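Local coordinates for blue copper protein (Hyphomicrobium denitrificans, PDB 3EF4), which binds one type 1 (blue) copper ion per subunit and probably serves as a periplasmic electron carrier, at residues D30-P36 / K63-A69; E72-V76 / P96-I102; M85-L90 / R114-I119. All blocks are in the same frame, centred on the assembly; numbering follows the deposited sequence. Where two conformers were deposited one is given.

Contact 1 (D30-P36 / K63-A69); sequences DTVKFVP and KEVVFNA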
loop_
_atom_site.group_PDB
_atom_site.type_symbol
_atom_site.label_atom_id
_atom_site.label_comp_id
_atom_site.label_asym_id
_atom_site.label_seq_id
_atom_site.Cartn_x
_atom_site.Cartn_y
_atom_site.Cartn_z
ATOM N N ASP A 30 -8.922 4.534 11.666
ATOM C CA ASP A 30 -7.505 4.833 11.713
ATOM C C ASP A 30 -7.094 5.640 10.493
ATOM O O ASP A 30 -7.707 5.653 9.452
ATOM C CB ASP A 30 -6.676 3.552 11.743
ATOM C CG ASP A 30 -6.767 2.828 13.072
ATOM O OD1 ASP A 30 -6.232 1.700 13.137
ATOM O OD2 ASP A 30 -7.358 3.336 14.048
ATOM N N THR A 31 -5.984 6.313 10.631
ATOM C CA THR A 31 -5.372 6.938 9.477
ATOM C C THR A 31 -4.065 6.222 9.170
ATOM O O THR A 31 -3.338 5.743 10.048
ATOM C CB THR A 31 -5.030 8.417 9.653
ATOM O OG1 THR A 31 -4.274 8.403 10.874
ATOM C CG2 THR A 31 -6.171 9.342 9.960
ATOM N N VAL A 32 -3.745 6.164 7.893
ATOM C CA VAL A 32 -2.445 5.699 7.475
ATOM C C VAL A 32 -1.783 6.855 6.734
ATOM O O VAL A 32 -2.282 7.334 5.704
ATOM C CB VAL A 32 -2.510 4.442 6.580
ATOM C CG1 VAL A 32 -1.106 3.962 6.238
ATOM C CG2 VAL A 32 -3.305 3.344 7.274
ATOM N N LYS A 33 -0.677 7.351 7.263
ATOM C CA LYS A 33 0.056 8.457 6.648
ATOM C C LYS A 33 1.284 7.924 5.950
ATOM O O LYS A 33 2.128 7.267 6.591
ATOM C CB LYS A 33 0.572 9.462 7.707
ATOM C CG LYS A 33 -0.311 10.119 8.641
ATOM C CD LYS A 33 0.423 11.307 9.283
ATOM C CE LYS A 33 -0.700 12.274 9.664
ATOM N NZ LYS A 33 -0.112 13.508 10.294
ATOM N N PHE A 34 1.372 8.208 4.671
ATOM C CA PHE A 34 2.512 7.876 3.831
ATOM C C PHE A 34 3.422 9.093 3.804
ATOM O O PHE A 34 2.986 10.174 3.403
ATOM C CB PHE A 34 2.030 7.512 2.406
ATOM C CG PHE A 34 1.072 6.332 2.423
ATOM C CD1 PHE A 34 -0.284 6.527 2.614
ATOM C CD2 PHE A 34 1.564 5.046 2.313
ATOM C CE1 PHE A 34 -1.122 5.441 2.703
ATOM C CE2 PHE A 34 0.706 3.946 2.390
ATOM C CZ PHE A 34 -0.637 4.174 2.589
ATOM N N VAL A 35 4.638 8.912 4.326
ATOM C CA VAL A 35 5.521 10.036 4.553
ATOM C C VAL A 35 6.751 9.965 3.652
ATOM O O VAL A 35 7.286 8.876 3.449
ATOM C CB VAL A 35 5.926 10.152 6.035
ATOM C CG1 VAL A 35 4.686 10.451 6.884
ATOM C CG2 VAL A 35 6.670 8.922 6.555
ATOM N N PRO A 36 7.179 11.089 3.099
ATOM C CA PRO A 36 8.294 11.103 2.155
ATOM C C PRO A 36 9.662 11.090 2.846
ATOM O O PRO A 36 10.460 12.051 2.790
ATOM C CB PRO A 36 8.044 12.429 1.436
ATOM C CG PRO A 36 7.474 13.332 2.514
ATOM C CD PRO A 36 6.552 12.409 3.248
ATOM N N LYS A 63 5.382 14.219 -1.590
ATOM C CA LYS A 63 4.522 14.759 -0.534
ATOM C C LYS A 63 3.945 13.657 0.337
ATOM O O LYS A 63 3.758 12.530 -0.051
ATOM C CB LYS A 63 3.334 15.544 -1.083
ATOM C CG LYS A 63 3.763 16.633 -2.046
ATOM C CD LYS A 63 3.982 17.994 -1.462
ATOM C CE LYS A 63 4.123 18.986 -2.632
ATOM N NZ LYS A 63 5.433 18.729 -3.318
ATOM N N GLU A 64 3.655 14.008 1.587
ATOM C CA GLU A 64 2.843 13.222 2.481
ATOM C C GLU A 64 1.445 13.109 1.902
ATOM O O GLU A 64 0.942 14.045 1.289
ATOM C CB GLU A 64 2.786 13.891 3.855
ATOM C CG GLU A 64 2.131 13.045 4.920
ATOM C CD GLU A 64 0.765 13.499 5.325
ATOM O OE1 GLU A 64 0.317 12.978 6.386
ATOM O OE2 GLU A 64 0.254 14.316 4.551
ATOM N N VAL A 65 0.799 11.981 2.128
ATOM C CA VAL A 65 -0.618 11.792 1.844
ATOM C C VAL A 65 -1.184 10.807 2.864
ATOM O O VAL A 65 -0.462 9.942 3.380
ATOM C CB VAL A 65 -0.797 11.286 0.412
ATOM C CG1 VAL A 65 -0.284 9.858 0.198
ATOM C CG2 VAL A 65 -2.269 11.373 -0.021
ATOM N N VAL A 66 -2.451 10.947 3.153
ATOM C CA VAL A 66 -3.176 10.084 4.077
ATOM C C VAL A 66 -4.200 9.245 3.363
ATOM O O VAL A 66 -4.845 9.652 2.389
ATOM C CB VAL A 66 -3.754 11.064 5.130
ATOM C CG1 VAL A 66 -5.177 11.464 4.817
ATOM C CG2 VAL A 66 -3.653 10.544 6.562
ATOM N N PHE A 67 -4.346 8.042 3.892
ATOM C CA PHE A 67 -5.452 7.143 3.635
ATOM C C PHE A 67 -6.308 7.105 4.916
ATOM O O PHE A 67 -5.780 6.744 5.986
ATOM C CB PHE A 67 -5.001 5.736 3.281
ATOM C CG PHE A 67 -6.107 4.703 3.233
ATOM C CD1 PHE A 67 -5.969 3.521 3.941
ATOM C CD2 PHE A 67 -7.259 4.883 2.517
ATOM C CE1 PHE A 67 -6.929 2.538 3.948
ATOM C CE2 PHE A 67 -8.231 3.887 2.526
ATOM C CZ PHE A 67 -8.067 2.722 3.213
ATOM N N ASN A 68 -7.537 7.469 4.798
ATOM C CA ASN A 68 -8.461 7.434 5.940
ATOM C C ASN A 68 -9.165 6.093 5.918
ATOM O O ASN A 68 -10.081 5.858 5.139
ATOM C CB ASN A 68 -9.459 8.577 5.862
ATOM C CG ASN A 68 -8.836 9.948 5.925
ATOM O OD1 ASN A 68 -9.149 10.830 5.100
ATOM N ND2 ASN A 68 -7.972 10.116 6.853
ATOM N N ALA A 69 -8.726 5.153 6.732
ATOM C CA ALA A 69 -9.275 3.807 6.737
ATOM C C ALA A 69 -10.683 3.846 7.279
ATOM O O ALA A 69 -10.833 4.345 8.386
ATOM C CB ALA A 69 -8.347 2.925 7.567
#

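Contact 2 (E72-V76 / P96-I102); sequences EGLYV and PVNLDQI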
loop_
_atom_site.group_PDB
_atom_site.type_symbol
_atom_site.label_atom_id
_atom_site.label_comp_id
_atom_site.label_asym_id
_atom_site.label_seq_id
_atom_site.Cartn_x
_atom_site.Cartn_y
_atom_site.Cartn_z
ATOM N N GLU A 72 -14.121 -1.772 5.673
ATOM C CA GLU A 72 -13.279 -2.953 5.841
ATOM C C GLU A 72 -12.855 -3.480 4.492
ATOM O O GLU A 72 -13.607 -3.391 3.506
ATOM C CB GLU A 72 -14.082 -4.057 6.590
ATOM C CG GLU A 72 -15.189 -4.667 5.719
ATOM C CD GLU A 72 -16.225 -5.599 6.331
ATOM O OE1 GLU A 72 -15.988 -6.068 7.467
ATOM O OE2 GLU A 72 -17.318 -5.894 5.715
ATOM N N GLY A 73 -11.663 -4.052 4.449
ATOM C CA GLY A 73 -11.115 -4.712 3.266
ATOM C C GLY A 73 -9.641 -4.385 3.063
ATOM O O GLY A 73 -8.986 -3.806 3.918
ATOM N N LEU A 74 -9.144 -4.765 1.903
ATOM C CA LEU A 74 -7.762 -4.655 1.526
ATOM C C LEU A 74 -7.553 -3.601 0.477
ATOM O O LEU A 74 -8.260 -3.605 -0.530
ATOM C CB LEU A 74 -7.229 -6.015 1.020
ATOM C CG LEU A 74 -7.185 -7.113 2.056
ATOM C CD1 LEU A 74 -6.980 -8.455 1.376
ATOM C CD2 LEU A 74 -6.058 -6.875 3.048
ATOM N N TYR A 75 -6.564 -2.761 0.692
ATOM C CA TYR A 75 -6.281 -1.571 -0.103
ATOM C C TYR A 75 -4.827 -1.600 -0.582
ATOM O O TYR A 75 -3.905 -1.583 0.218
ATOM C CB TYR A 75 -6.511 -0.340 0.772
ATOM C CG TYR A 75 -7.936 -0.166 1.188
ATOM C CD1 TYR A 75 -8.451 -0.808 2.301
ATOM C CD2 TYR A 75 -8.798 0.648 0.454
ATOM C CE1 TYR A 75 -9.779 -0.643 2.684
ATOM C CE2 TYR A 75 -10.096 0.816 0.825
ATOM C CZ TYR A 75 -10.599 0.163 1.931
ATOM O OH TYR A 75 -11.913 0.380 2.308
ATOM N N VAL A 76 -4.680 -1.622 -1.888
ATOM C CA VAL A 76 -3.358 -1.632 -2.505
ATOM C C VAL A 76 -3.016 -0.236 -2.979
ATOM O O VAL A 76 -3.806 0.372 -3.735
ATOM C CB VAL A 76 -3.306 -2.619 -3.706
ATOM C CG1 VAL A 76 -1.890 -2.658 -4.266
ATOM C CG2 VAL A 76 -3.745 -4.000 -3.294
ATOM N N PRO A 96 -10.586 -8.928 5.921
ATOM C CA PRO A 96 -10.094 -8.879 4.531
ATOM C C PRO A 96 -11.119 -9.384 3.526
ATOM O O PRO A 96 -10.910 -10.402 2.866
ATOM C CB PRO A 96 -8.882 -9.810 4.560
ATOM C CG PRO A 96 -9.229 -10.827 5.612
ATOM C CD PRO A 96 -10.008 -10.055 6.658
ATOM N N VAL A 97 -12.215 -8.654 3.397
ATOM C CA VAL A 97 -13.394 -9.179 2.733
ATOM C C VAL A 97 -13.178 -9.414 1.253
ATOM O O VAL A 97 -13.808 -10.282 0.622
ATOM C CB VAL A 97 -14.600 -8.257 2.975
ATOM C CG1 VAL A 97 -14.874 -8.209 4.464
ATOM C CG2 VAL A 97 -14.403 -6.880 2.397
ATOM N N ASN A 98 -12.238 -8.639 0.674
ATOM C CA ASN A 98 -11.968 -8.724 -0.762
ATOM C C ASN A 98 -10.647 -9.441 -1.070
ATOM O O ASN A 98 -10.030 -9.252 -2.117
ATOM C CB ASN A 98 -11.983 -7.355 -1.407
ATOM C CG ASN A 98 -10.934 -6.443 -0.825
ATOM O OD1 ASN A 98 -10.561 -6.585 0.347
ATOM N ND2 ASN A 98 -10.397 -5.504 -1.580
ATOM N N LEU A 99 -10.221 -10.346 -0.176
ATOM C CA LEU A 99 -9.002 -11.117 -0.415
ATOM C C LEU A 99 -8.994 -11.850 -1.754
ATOM O O LEU A 99 -7.942 -11.842 -2.420
ATOM C CB LEU A 99 -8.793 -12.084 0.754
ATOM C CG LEU A 99 -7.514 -12.940 0.663
ATOM C CD1 LEU A 99 -6.234 -12.098 0.601
ATOM C CD2 LEU A 99 -7.461 -13.863 1.899
ATOM N N ASP A 100 -10.103 -12.453 -2.145
ATOM C CA ASP A 100 -10.112 -13.215 -3.405
ATOM C C ASP A 100 -9.749 -12.274 -4.550
ATOM O O ASP A 100 -8.984 -12.630 -5.436
ATOM C CB ASP A 100 -11.470 -13.860 -3.651
ATOM C CG ASP A 100 -11.940 -14.936 -2.731
ATOM O OD1 ASP A 100 -13.160 -15.242 -2.636
ATOM O OD2 ASP A 100 -11.099 -15.577 -2.069
ATOM N N GLN A 101 -10.341 -11.077 -4.541
ATOM C CA GLN A 101 -10.075 -10.103 -5.602
ATOM C C GLN A 101 -8.636 -9.611 -5.575
ATOM O O GLN A 101 -8.051 -9.462 -6.648
ATOM C CB GLN A 101 -11.097 -8.981 -5.489
ATOM C CG GLN A 101 -12.521 -9.421 -5.802
ATOM C CD GLN A 101 -13.220 -10.333 -4.847
ATOM O OE1 GLN A 101 -13.089 -10.195 -3.640
ATOM N NE2 GLN A 101 -13.942 -11.320 -5.461
ATOM N N ILE A 102 -8.020 -9.379 -4.423
ATOM C CA ILE A 102 -6.602 -8.974 -4.374
ATOM C C ILE A 102 -5.726 -10.094 -4.929
ATOM O O ILE A 102 -4.771 -9.830 -5.666
ATOM C CB ILE A 102 -6.213 -8.640 -2.936
ATOM C CG1 ILE A 102 -7.015 -7.535 -2.290
ATOM C CG2 ILE A 102 -4.734 -8.388 -2.824
ATOM C CD1 ILE A 102 -7.008 -6.158 -2.788
#

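Contact 3 (M85-L90 / R114-I119); sequences MGMVVL and RLDGEI. With CU (copper (II) ion), chain D.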
loop_
_atom_site.group_PDB
_atom_site.type_symbol
_atom_site.label_atom_id
_atom_site.label_comp_id
_atom_site.label_asym_id
_atom_site.label_seq_id
_atom_site.Cartn_x
_atom_site.Cartn_y
_atom_site.Cartn_z
ATOM N N MET A 85 9.265 -1.422 -10.044
ATOM C CA MET A 85 10.399 -1.806 -9.241
ATOM C C MET A 85 9.941 -2.417 -7.945
ATOM O O MET A 85 10.743 -2.674 -7.066
ATOM C CB MET A 85 11.292 -0.583 -8.974
ATOM C CG MET A 85 12.114 -0.158 -10.183
ATOM S SD MET A 85 12.983 1.423 -10.148
ATOM C CE MET A 85 11.763 2.383 -10.891
ATOM N N GLY A 86 8.640 -2.643 -7.793
ATOM C CA GLY A 86 8.199 -3.312 -6.579
ATOM C C GLY A 86 7.636 -2.420 -5.504
ATOM O O GLY A 86 7.340 -2.932 -4.431
ATOM N N MET A 87 7.459 -1.112 -5.733
ATOM C CA MET A 87 7.059 -0.231 -4.650
ATOM C C MET A 87 5.522 -0.199 -4.544
ATOM O O MET A 87 4.821 0.550 -5.185
ATOM C CB MET A 87 7.646 1.162 -4.850
ATOM C CG MET A 87 7.529 1.993 -3.568
ATOM S SD MET A 87 8.748 3.341 -3.561
ATOM C CE MET A 87 8.207 4.144 -2.030
ATOM N N VAL A 88 5.047 -1.139 -3.718
ATOM C CA VAL A 88 3.663 -1.469 -3.507
ATOM C C VAL A 88 3.420 -1.714 -2.026
ATOM O O VAL A 88 4.338 -2.216 -1.341
ATOM C CB VAL A 88 3.181 -2.638 -4.385
ATOM C CG1 VAL A 88 3.904 -3.939 -4.061
ATOM C CG2 VAL A 88 1.688 -2.849 -4.298
ATOM N N VAL A 89 2.266 -1.389 -1.510
ATOM C CA VAL A 89 1.905 -1.549 -0.108
ATOM C C VAL A 89 0.469 -2.018 -0.035
ATOM O O VAL A 89 -0.373 -1.663 -0.859
ATOM C CB VAL A 89 2.138 -0.237 0.657
ATOM C CG1 VAL A 89 1.350 0.934 0.046
ATOM C CG2 VAL A 89 1.821 -0.367 2.139
ATOM N N LEU A 90 0.181 -2.797 1.005
ATOM C CA LEU A 90 -1.110 -3.382 1.242
ATOM C C LEU A 90 -1.586 -2.958 2.640
ATOM O O LEU A 90 -0.925 -3.247 3.638
ATOM C CB LEU A 90 -1.040 -4.898 1.157
ATOM C CG LEU A 90 -2.360 -5.680 1.326
ATOM C CD1 LEU A 90 -3.359 -5.284 0.269
ATOM C CD2 LEU A 90 -2.127 -7.188 1.301
ATOM N N ARG A 114 6.474 -8.492 -4.523
ATOM C CA ARG A 114 6.278 -7.778 -3.272
ATOM C C ARG A 114 4.833 -7.835 -2.812
ATOM O O ARG A 114 4.587 -8.035 -1.615
ATOM C CB ARG A 114 6.750 -6.339 -3.431
ATOM C CG ARG A 114 8.257 -6.297 -3.806
ATOM C CD ARG A 114 8.932 -5.498 -2.778
ATOM N NE ARG A 114 10.372 -5.358 -3.085
ATOM C CZ ARG A 114 10.965 -4.240 -3.488
ATOM N NH1 ARG A 114 12.277 -4.265 -3.685
ATOM N NH2 ARG A 114 10.342 -3.084 -3.706
ATOM N N LEU A 115 3.887 -7.667 -3.722
ATOM C CA LEU A 115 2.480 -7.750 -3.325
ATOM C C LEU A 115 2.166 -9.157 -2.838
ATOM O O LEU A 115 1.428 -9.304 -1.879
ATOM C CB LEU A 115 1.576 -7.330 -4.477
ATOM C CG LEU A 115 0.065 -7.351 -4.167
ATOM C CD1 LEU A 115 -0.318 -6.486 -2.983
ATOM C CD2 LEU A 115 -0.668 -6.896 -5.430
ATOM N N ASP A 116 2.697 -10.210 -3.456
ATOM C CA ASP A 116 2.425 -11.530 -2.980
ATOM C C ASP A 116 2.925 -11.714 -1.559
ATOM O O ASP A 116 2.271 -12.349 -0.726
ATOM C CB ASP A 116 3.046 -12.581 -3.897
ATOM C CG ASP A 116 2.264 -12.834 -5.155
ATOM O OD1 ASP A 116 1.213 -12.208 -5.381
ATOM O OD2 ASP A 116 2.777 -13.661 -5.968
ATOM N N GLY A 117 4.098 -11.167 -1.255
ATOM C CA GLY A 117 4.610 -11.211 0.106
ATOM C C GLY A 117 3.699 -10.509 1.101
ATOM O O GLY A 117 3.546 -10.976 2.233
ATOM N N GLU A 118 3.137 -9.398 0.662
ATOM C CA GLU A 118 2.227 -8.645 1.524
ATOM C C GLU A 118 0.896 -9.374 1.733
ATOM O O GLU A 118 0.344 -9.450 2.846
ATOM C CB GLU A 118 2.042 -7.245 0.941
ATOM C CG GLU A 118 3.332 -6.466 0.915
ATOM C CD GLU A 118 3.310 -5.256 0.029
ATOM O OE1 GLU A 118 2.304 -4.934 -0.627
ATOM O OE2 GLU A 118 4.396 -4.572 0.007
ATOM N N ILE A 119 0.370 -9.916 0.666
ATOM C CA ILE A 119 -0.889 -10.695 0.754
ATOM C C ILE A 119 -0.725 -11.838 1.740
ATOM O O ILE A 119 -1.687 -12.173 2.458
ATOM C CB ILE A 119 -1.306 -11.203 -0.625
ATOM C CG1 ILE A 119 -1.693 -10.104 -1.599
ATOM C CG2 ILE A 119 -2.415 -12.273 -0.471
ATOM C CD1 ILE A 119 -1.815 -10.558 -3.041
HETATM CU CU CU D . 8.860 5.334 -5.088
#

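Contact 1 (D30-P36 / K63-A69)
Four backbone hydrogen bonds pair strands 31-35 and 65-68 antiparallel, and a fifth, A69 N to D30 O (2.9 Å), continues the ladder just beyond one end. V32 and F67 bond reciprocally, N to O at 2.8 Å both ways; F34 N reaches V65 O at 2.8 Å and V65 N returns to F34 O at 3.1 Å. At the intervening non-hydrogen-bonded pairs, T31 with N68 and K33 with V66, the CA atoms close to 4.7 and 4.4 Å. On their face K33 NZ lies 4.0 Å from E64 OE1, a long salt bridge, and T31 CB meets V66 CG2 at 4.0 Å. The other face is apolar: F34 CB touches V65 CG1 (4.0 Å), F34 CE1 meets F67 CB (3.9 Å) and V32 CG2 lies 4.3 Å from F67 CD1. This face looks into the cupredoxin beta-sandwich, where F34 reaches V89 and F67 packs on V91, V93, W50 and Y75, while strand 2-8 bonds along the other edge of strand 31-35.

Contact 2 (E72-V76 / P96-I102)
L74 is the apolar centre of this contact, its side chain lodged between the turn after strand 88-93 and the start of helix 99-104. L74 CD1 touches P96 CB at 3.9 Å and L99 CD1 at 3.8 Å, while L74 CB packs on I102 CG1 at 3.6 Å. One turn further along the helix from N98, I102 also meets the next inward residue of the strand, with V76 CG2 3.9 Å from I102 CD1; Y75, between them, points away. Beside this cluster N98 bonds the strand as another strand would: its OD1 accepts from L74 N at 2.8 Å and its ND2 donates to L74 O at 3.0 Å, so one amide satisfies both backbone groups of L74. N98 sits at the N-cap position, but its side chain is spent on the strand. The type I turn P96-L99, closed by L99 N to P96 O at 3.1 Å, brings the asparagine there. G73, with no side chain, leaves room for N98: a CB would crowd N98 OD1, and the backbone angles (138/-169) by themselves call for glycine. At the rim, E72 CD rests 3.5 Å from V97 CG1. The contact lays helix 99-104 against strand 73-78, which bonds in the sheet to strand 88-93 (G73 with V93, Y75 with V91); I119 of helix 109-119 packs on L99 and I102.

Contact 3 (M85-L90 / R114-I119)
R114 reaches back, against the helix's N-to-C direction, toward the loop that carries M87, its NH2 giving a weak hydrogen bond to G86 O at 3.1 Å; its NH1 has the stronger partner, T16 O. G86 must be glycine here, since a CB would clash with R114 NH2 and its backbone angles (100/6) also disfavour any side chain. Nearer the helix, R114 CB lies 3.8 Å from V88 CG1. L115 comes next, its CB 4.1 Å from V88 CG1 and its CD1 4.5 Å from L90 CB. Helix 114-119 runs nearly parallel to strand 88-90, at 15° with the axes 8.1 Å apart, so V88 and L90, two residues apart, both face it, whereas M87 and V89 point the other way. In this C-terminal helical extension of the cupredoxin fold, characteristic of pseudoazurins, the helix thus backs the strand that leads out of the copper site: M87, at the centre of an inverse gamma turn, places its SD 2.5 Å from CU, which H41, C79 and H82 also bind. One turn beyond R114, E118 buries its carboxyl group against the strand backbone, with OE2 2.7 Å from V88 O and OE1 3.4 Å from V89 CA. I119 meets the far end of the strand segment, its CG1 4.1 Å from L90 CD2, and also touches L99, I102 and K103 of helix 99-104.

How the contacts relate
Contact 1 is strand pairing at an edge of the sheet, contacts 2 and 3 are helices laid on strands. Contact 3 is the most buried and holds a copper ligand; contacts 1 and 2 are partly buried, with polar or charged residues at their rims. The chemistry follows: a regular main-chain ladder in contact 1, one asparagine amide on a strand in contact 2, and a buried glutamate carboxyl group with a weak arginine bond in contact 3. Contacts 2 and 3 use neighbouring strands, so V76 packs on V88, and their helices meet at I102 and I119. Contact 1 joins them from across the sandwich, F67 on Y75 and F34 on V89.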